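PDB 6H8L: peptidoglycan-N-acetylmuramic acid deacetylase PdaC from Bacillus subtilis subsp. subtilis str. 168, which removes the acetyl group from N-acetylmuramic acid residues of peptidoglycan, conferring resistance to lysozyme, and also deacylates short chitin oligomers. Local coordinates for residues N8-A13 with Q179-V184; T15-P20 with T155-D160. All coordinates share one frame; numbering follows the deposited sequence. Where two conformers were deposited one is given.

Contact 1 of 2, residues N8-A13 with Q179-V184; sequences NQKVIA and QGYQLV
Three backbone hydrogen bonds join Lys10-Ile12 to Gln182-Val184 as parallel strands, with Val11 level with Gln182 and Ile12 with Leu183. Gln182 N donates to Lys10 O (2.9 Å), Ile12 N to Gln182 O (3.0 Å) and Val184 N to Ile12 O (3.0 Å), so Ile12 is held through both its N-H and its carbonyl. A second donor reaches Lys10 O from the side chain: Gln182 NE2 lies 3.1 Å from it, in a bond of 163° at the hydrogen. The two nitrogens of Gln182 approach from opposite faces of that carbonyl's plane, whereas the oxygen itself lies almost in the plane of the side-chain amide. NE2 also donates to Asp6 O, which fixes the rotation of the amide. These strands belong to the parallel sheet of the NodB-homology (polysaccharide deacetylase) domain, and the chain passes from helix 163-178 to the short strand 182-183 through a Schellman motif at Gly180, whose positive phi (94°) turns it out of the helix. Lys10 reaches back to that helix end: the bend at chi3 (-62°) carries Lys10 CE over the centre of the Tyr181 ring, 3.8 Å from its centroid, in a CH-pi contact. A further bend at chi4 turns Lys10 NZ to Gln179 O, 2.9 Å away, in a hydrogen bond. Ile12 comes to the ring obliquely, CG2 3.7 Å from Tyr181 CD2, and the same methyl packs on Leu183 CD1, the two aliphatic side chains running side by side. On the sheet face of Val11 and Gln182, the valine side chain meets Val184 CG2, and Leu189 of helix 186-197 touches both valines. At the outer end, a water donates to both Gln9 OE1 and Gly180 O.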
loop_
_atom_site.group_PDB
_atom_site.type_symbol
_atom_site.label_atom_id
_atom_site.label_comp_id
_atom_site.label_asym_id
_atom_site.label_seq_id
_atom_site.Cartn_x
_atom_site.Cartn_y
_atom_site.Cartn_z
ATOM N N ASN A 8 16.013 2.007 -14.560
ATOM C CA ASN A 8 16.851 3.180 -14.757
ATOM C C ASN A 8 16.057 4.477 -14.751
ATOM O O ASN A 8 16.638 5.552 -14.937
ATOM C CB ASN A 8 17.642 3.034 -16.058
ATOM C CG ASN A 8 18.583 1.850 -16.019
ATOM O OD1 ASN A 8 19.271 1.637 -15.022
ATOM N ND2 ASN A 8 18.612 1.068 -17.090
ATOM N N GLN A 9 14.752 4.404 -14.534
ATOM C CA GLN A 9 13.935 5.586 -14.320
ATOM C C GLN A 9 13.427 5.599 -12.883
ATOM O O GLN A 9 13.495 4.598 -12.160
ATOM C CB GLN A 9 12.777 5.631 -15.322
ATOM C CG GLN A 9 13.226 5.930 -16.750
ATOM C CD GLN A 9 13.905 7.285 -16.870
ATOM O OE1 GLN A 9 13.567 8.226 -16.148
ATOM N NE2 GLN A 9 14.879 7.387 -17.772
ATOM N N LYS A 10 12.927 6.761 -12.470
ATOM C CA LYS A 10 12.443 6.931 -11.109
ATOM C C LYS A 10 11.244 6.038 -10.837
ATOM O O LYS A 10 10.390 5.823 -11.705
ATOM C CB LYS A 10 12.057 8.388 -10.854
ATOM C CG LYS A 10 13.225 9.345 -10.841
ATOM C CD LYS A 10 12.811 10.715 -10.317
ATOM C CE LYS A 10 11.755 11.362 -11.198
ATOM N NZ LYS A 10 12.211 11.551 -12.602
ATOM N N VAL A 11 11.192 5.521 -9.611
ATOM C CA VAL A 11 10.092 4.697 -9.133
ATOM C C VAL A 11 9.695 5.182 -7.750
ATOM O O VAL A 11 10.514 5.720 -6.998
ATOM C CB VAL A 11 10.469 3.201 -9.083
ATOM C CG1 VAL A 11 10.799 2.689 -10.477
ATOM C CG2 VAL A 11 11.634 2.986 -8.120
ATOM N N ILE A 12 8.421 4.988 -7.418
ATOM C CA ILE A 12 7.907 5.342 -6.102
ATOM C C ILE A 12 6.684 4.477 -5.840
ATOM O O ILE A 12 5.965 4.097 -6.773
ATOM C CB ILE A 12 7.602 6.861 -6.029
ATOM C CG1 ILE A 12 7.365 7.312 -4.595
ATOM C CG2 ILE A 12 6.435 7.229 -6.949
ATOM C CD1 ILE A 12 7.467 8.828 -4.451
ATOM N N ALA A 13 6.460 4.143 -4.563
ATOM C CA ALA A 13 5.369 3.259 -4.156
ATOM C C ALA A 13 4.363 4.035 -3.313
ATOM O O ALA A 13 4.636 4.362 -2.154
ATOM C CB ALA A 13 5.903 2.051 -3.389
ATOM N N GLN A 179 6.510 14.534 -13.062
ATOM C CA GLN A 179 7.945 14.551 -12.793
ATOM C C GLN A 179 8.672 13.334 -13.347
ATOM O O GLN A 179 9.900 13.266 -13.227
ATOM C CB GLN A 179 8.207 14.633 -11.288
ATOM C CG GLN A 179 7.878 15.970 -10.664
ATOM C CD GLN A 179 8.323 16.064 -9.225
ATOM O OE1 GLN A 179 9.226 15.350 -8.793
ATOM N NE2 GLN A 179 7.678 16.939 -8.466
ATOM N N GLY A 180 7.960 12.386 -13.946
ATOM C CA GLY A 180 8.590 11.235 -14.552
ATOM C C GLY A 180 8.695 10.016 -13.667
ATOM O O GLY A 180 9.421 9.079 -14.022
ATOM N N TYR A 181 8.013 9.993 -12.523
ATOM C CA TYR A 181 8.007 8.800 -11.688
ATOM C C TYR A 181 7.157 7.702 -12.303
ATOM O O TYR A 181 6.081 7.953 -12.852
ATOM C CB TYR A 181 7.454 9.103 -10.299
ATOM C CG TYR A 181 8.380 9.844 -9.367
ATOM C CD1 TYR A 181 8.404 11.231 -9.345
ATOM C CD2 TYR A 181 9.197 9.163 -8.480
ATOM C CE1 TYR A 181 9.226 11.916 -8.477
ATOM C CE2 TYR A 181 10.025 9.838 -7.610
ATOM C CZ TYR A 181 10.038 11.217 -7.611
ATOM O OH TYR A 181 10.861 11.910 -6.747
ATOM N N GLN A 182 7.637 6.470 -12.170
ATOM C CA GLN A 182 6.819 5.284 -12.361
ATOM C C GLN A 182 6.183 4.936 -11.021
ATOM O O GLN A 182 6.897 4.720 -10.034
ATOM C CB GLN A 182 7.663 4.121 -12.876
ATOM C CG GLN A 182 8.431 4.448 -14.139
ATOM C CD GLN A 182 9.477 3.415 -14.456
ATOM O OE1 GLN A 182 9.262 2.535 -15.286
ATOM N NE2 GLN A 182 10.623 3.519 -13.803
ATOM N N LEU A 183 4.849 4.933 -10.981
ATOM C CA LEU A 183 4.086 4.598 -9.779
ATOM C C LEU A 183 3.909 3.088 -9.750
ATOM O O LEU A 183 3.144 2.531 -10.548
ATOM C CB LEU A 183 2.740 5.318 -9.766
ATOM C CG LEU A 183 2.739 6.753 -9.228
ATOM C CD1 LEU A 183 3.814 7.598 -9.855
ATOM C CD2 LEU A 183 1.367 7.394 -9.449
ATOM N N VAL A 184 4.649 2.426 -8.862
ATOM C CA VAL A 184 4.735 0.972 -8.857
ATOM C C VAL A 184 4.172 0.429 -7.544
ATOM O O VAL A 184 4.025 1.147 -6.549
ATOM C CB VAL A 184 6.187 0.492 -9.072
ATOM C CG1 VAL A 184 6.736 1.048 -10.384
ATOM C CG2 VAL A 184 7.077 0.883 -7.898
HETATM O O HOH W 1 10.785 8.759 -16.239
#

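Contact 2 of 2, residues T15-P20 with T155-D160; sequences TFDDGP and TILIHD. With ZN (zinc ion), chain C.
Strands 15-17 and 155-159 run parallel, their axes crossing at -35° and approaching to 4.5 Å, with Thr15 N donating to Ile156 O, Ile158 N to Thr15 O and Asp17 N to Ile158 O. Thr15 doubles the first bond: chi1 of 70° sets OG1 between the backbone N and the carbonyl carbon, from where the hydroxyl donates to Ile156 O at 2.7 Å. On the opposite sheet face, Phe16 and Ile158 point the same way, ring atom CD1 3.8 Å from Ile158 CB. At the C-terminal strand ends the side chains contribute to the deacetylase active site, where Asp17 and His159 are the probable proton acceptor and donor, as in relatives. Asp18 OD1 binds the zinc ion at 2.0 Å, and His68 and His72 are further ligands. The other carboxylate oxygen, Asp18 OD2, lies 3.2 Å from His159 CD2, with carboxylate and imidazole planes 44° apart. Leu157 crosses Asp17 at about a right angle, its CD1 3.3 Å from Asp17 OD2. Arg106 makes a salt bridge with Asp17, and Asp133 accepts from His159 ND1. A water links Phe16 O, Asp160 OD1 and Gly19 N, accepting from the last, while Asp160 OD2 is hydrogen-bonded to Thr25 OG1. Strand 40-43 flanks strand 11-17, setting Phe41 against the Phe16 ring, while Ile28 of helix 22-34 packs on Phe16 and Asp160.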
loop_
_atom_site.group_PDB
_atom_site.type_symbol
_atom_site.label_atom_id
_atom_site.label_comp_id
_atom_site.label_asym_id
_atom_site.label_seq_id
_atom_site.Cartn_x
_atom_site.Cartn_y
_atom_site.Cartn_z
ATOM N N THR A 15 1.094 3.827 -1.188
ATOM C CA THR A 15 0.358 2.797 -0.474
ATOM C C THR A 15 -0.803 3.435 0.272
ATOM O O THR A 15 -0.694 4.558 0.780
ATOM C CB THR A 15 1.281 1.992 0.477
ATOM O OG1 THR A 15 1.717 2.795 1.590
ATOM C CG2 THR A 15 2.497 1.501 -0.285
ATOM N N PHE A 16 -1.923 2.714 0.312
ATOM C CA PHE A 16 -3.188 3.237 0.808
ATOM C C PHE A 16 -3.752 2.266 1.832
ATOM O O PHE A 16 -4.010 1.100 1.506
ATOM C CB PHE A 16 -4.178 3.433 -0.339
ATOM C CG PHE A 16 -3.744 4.461 -1.334
ATOM C CD1 PHE A 16 -3.976 5.797 -1.089
ATOM C CD2 PHE A 16 -3.101 4.097 -2.500
ATOM C CE1 PHE A 16 -3.579 6.751 -1.979
ATOM C CE2 PHE A 16 -2.697 5.054 -3.406
ATOM C CZ PHE A 16 -2.940 6.388 -3.143
ATOM N N ASP A 17 -3.970 2.749 3.053
ATOM C CA ASP A 17 -4.401 1.916 4.164
ATOM C C ASP A 17 -5.804 2.298 4.631
ATOM O O ASP A 17 -6.199 3.465 4.579
ATOM C CB ASP A 17 -3.436 2.035 5.355
ATOM C CG ASP A 17 -2.077 1.434 5.076
ATOM O OD1 ASP A 17 -1.839 1.000 3.938
ATOM O OD2 ASP A 17 -1.235 1.394 6.006
ATOM N N ASP A 18 -6.535 1.277 5.096
ATOM C CA ASP A 18 -7.793 1.325 5.854
ATOM C C ASP A 18 -9.062 1.167 5.022
ATOM O O ASP A 18 -10.163 1.152 5.585
ATOM C CB ASP A 18 -7.930 2.625 6.661
ATOM C CG ASP A 18 -6.923 2.733 7.773
ATOM O OD1 ASP A 18 -6.210 1.740 8.031
ATOM O OD2 ASP A 18 -6.840 3.821 8.393
ATOM N N GLY A 19 -8.927 1.000 3.710
ATOM C CA GLY A 19 -10.076 0.786 2.844
ATOM C C GLY A 19 -10.390 -0.693 2.715
ATOM O O GLY A 19 -9.860 -1.511 3.471
ATOM N N PRO A 20 -11.248 -1.058 1.756
ATOM C CA PRO A 20 -11.879 -0.163 0.781
ATOM C C PRO A 20 -12.990 0.716 1.338
ATOM O O PRO A 20 -13.684 0.358 2.290
ATOM C CB PRO A 20 -12.440 -1.134 -0.268
ATOM C CG PRO A 20 -12.632 -2.419 0.452
ATOM C CD PRO A 20 -11.590 -2.471 1.527
ATOM N N THR A 155 8.470 4.951 -0.244
ATOM C CA THR A 155 7.152 4.355 -0.052
ATOM C C THR A 155 6.329 5.335 0.769
ATOM O O THR A 155 6.723 5.689 1.886
ATOM C CB THR A 155 7.270 2.995 0.653
ATOM O OG1 THR A 155 8.059 2.107 -0.142
ATOM C CG2 THR A 155 5.909 2.354 0.889
ATOM N N ILE A 156 5.190 5.762 0.214
ATOM C CA ILE A 156 4.351 6.802 0.803
ATOM C C ILE A 156 3.144 6.158 1.469
ATOM O O ILE A 156 2.503 5.265 0.901
ATOM C CB ILE A 156 3.911 7.818 -0.270
ATOM C CG1 ILE A 156 5.134 8.522 -0.864
ATOM C CG2 ILE A 156 2.946 8.857 0.316
ATOM C CD1 ILE A 156 4.871 9.223 -2.177
ATOM N N LEU A 157 2.814 6.634 2.672
ATOM C CA LEU A 157 1.666 6.150 3.441
ATOM C C LEU A 157 0.521 7.151 3.357
ATOM O O LEU A 157 0.613 8.247 3.917
ATOM C CB LEU A 157 2.039 5.937 4.906
ATOM C CG LEU A 157 0.879 5.634 5.861
ATOM C CD1 LEU A 157 0.196 4.335 5.472
ATOM C CD2 LEU A 157 1.386 5.585 7.300
ATOM N N ILE A 158 -0.571 6.750 2.710
ATOM C CA ILE A 158 -1.809 7.521 2.642
ATOM C C ILE A 158 -2.939 6.603 3.095
ATOM O O ILE A 158 -2.815 5.379 3.080
ATOM C CB ILE A 158 -2.067 8.073 1.217
ATOM C CG1 ILE A 158 -0.886 8.942 0.777
ATOM C CG2 ILE A 158 -3.382 8.848 1.139
ATOM C CD1 ILE A 158 -0.939 9.385 -0.670
ATOM N N HIS A 159 -4.050 7.201 3.532
ATOM C CA HIS A 159 -5.225 6.438 3.953
ATOM C C HIS A 159 -6.394 6.772 3.038
ATOM O O HIS A 159 -6.851 7.917 3.011
ATOM C CB HIS A 159 -5.561 6.738 5.417
ATOM C CG HIS A 159 -4.472 6.332 6.351
ATOM N ND1 HIS A 159 -3.381 7.132 6.607
ATOM C CD2 HIS A 159 -4.262 5.181 7.031
ATOM C CE1 HIS A 159 -2.559 6.503 7.427
ATOM N NE2 HIS A 159 -3.072 5.316 7.700
ATOM N N ASP A 160 -6.905 5.769 2.317
ATOM C CA ASP A 160 -7.927 6.018 1.291
ATOM C C ASP A 160 -9.345 5.999 1.854
ATOM O O ASP A 160 -10.268 5.481 1.219
ATOM C CB ASP A 160 -7.781 5.029 0.130
ATOM C CG ASP A 160 -7.892 3.584 0.552
ATOM O OD1 ASP A 160 -7.250 3.208 1.544
ATOM O OD2 ASP A 160 -8.600 2.816 -0.140
HETATM ZN ZN ZN C . -4.856 1.513 9.437
HETATM O O HOH W 2 -6.805 0.540 1.771
#

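In the fold
Both contacts use strand 11-17 of one parallel sheet: contact 1 pairs its beginning with 182-183, contact 2 its end with 155-159, and their centres are about 18 Å apart. They meet where Ala13 O probably accepts a hydrogen bond from Ile156 N. Along the chain, contact 2 is nested within the loop that contact 1 closes. Contact 1 is partly buried near the periphery, mixing aliphatic packing with amide and lysine bonds; contact 2 is buried near the centre of the chain, and there Asp18 binds zinc and Asp17 and His159, the probable catalytic pair, stand nearby at the catalytic end of the sheet.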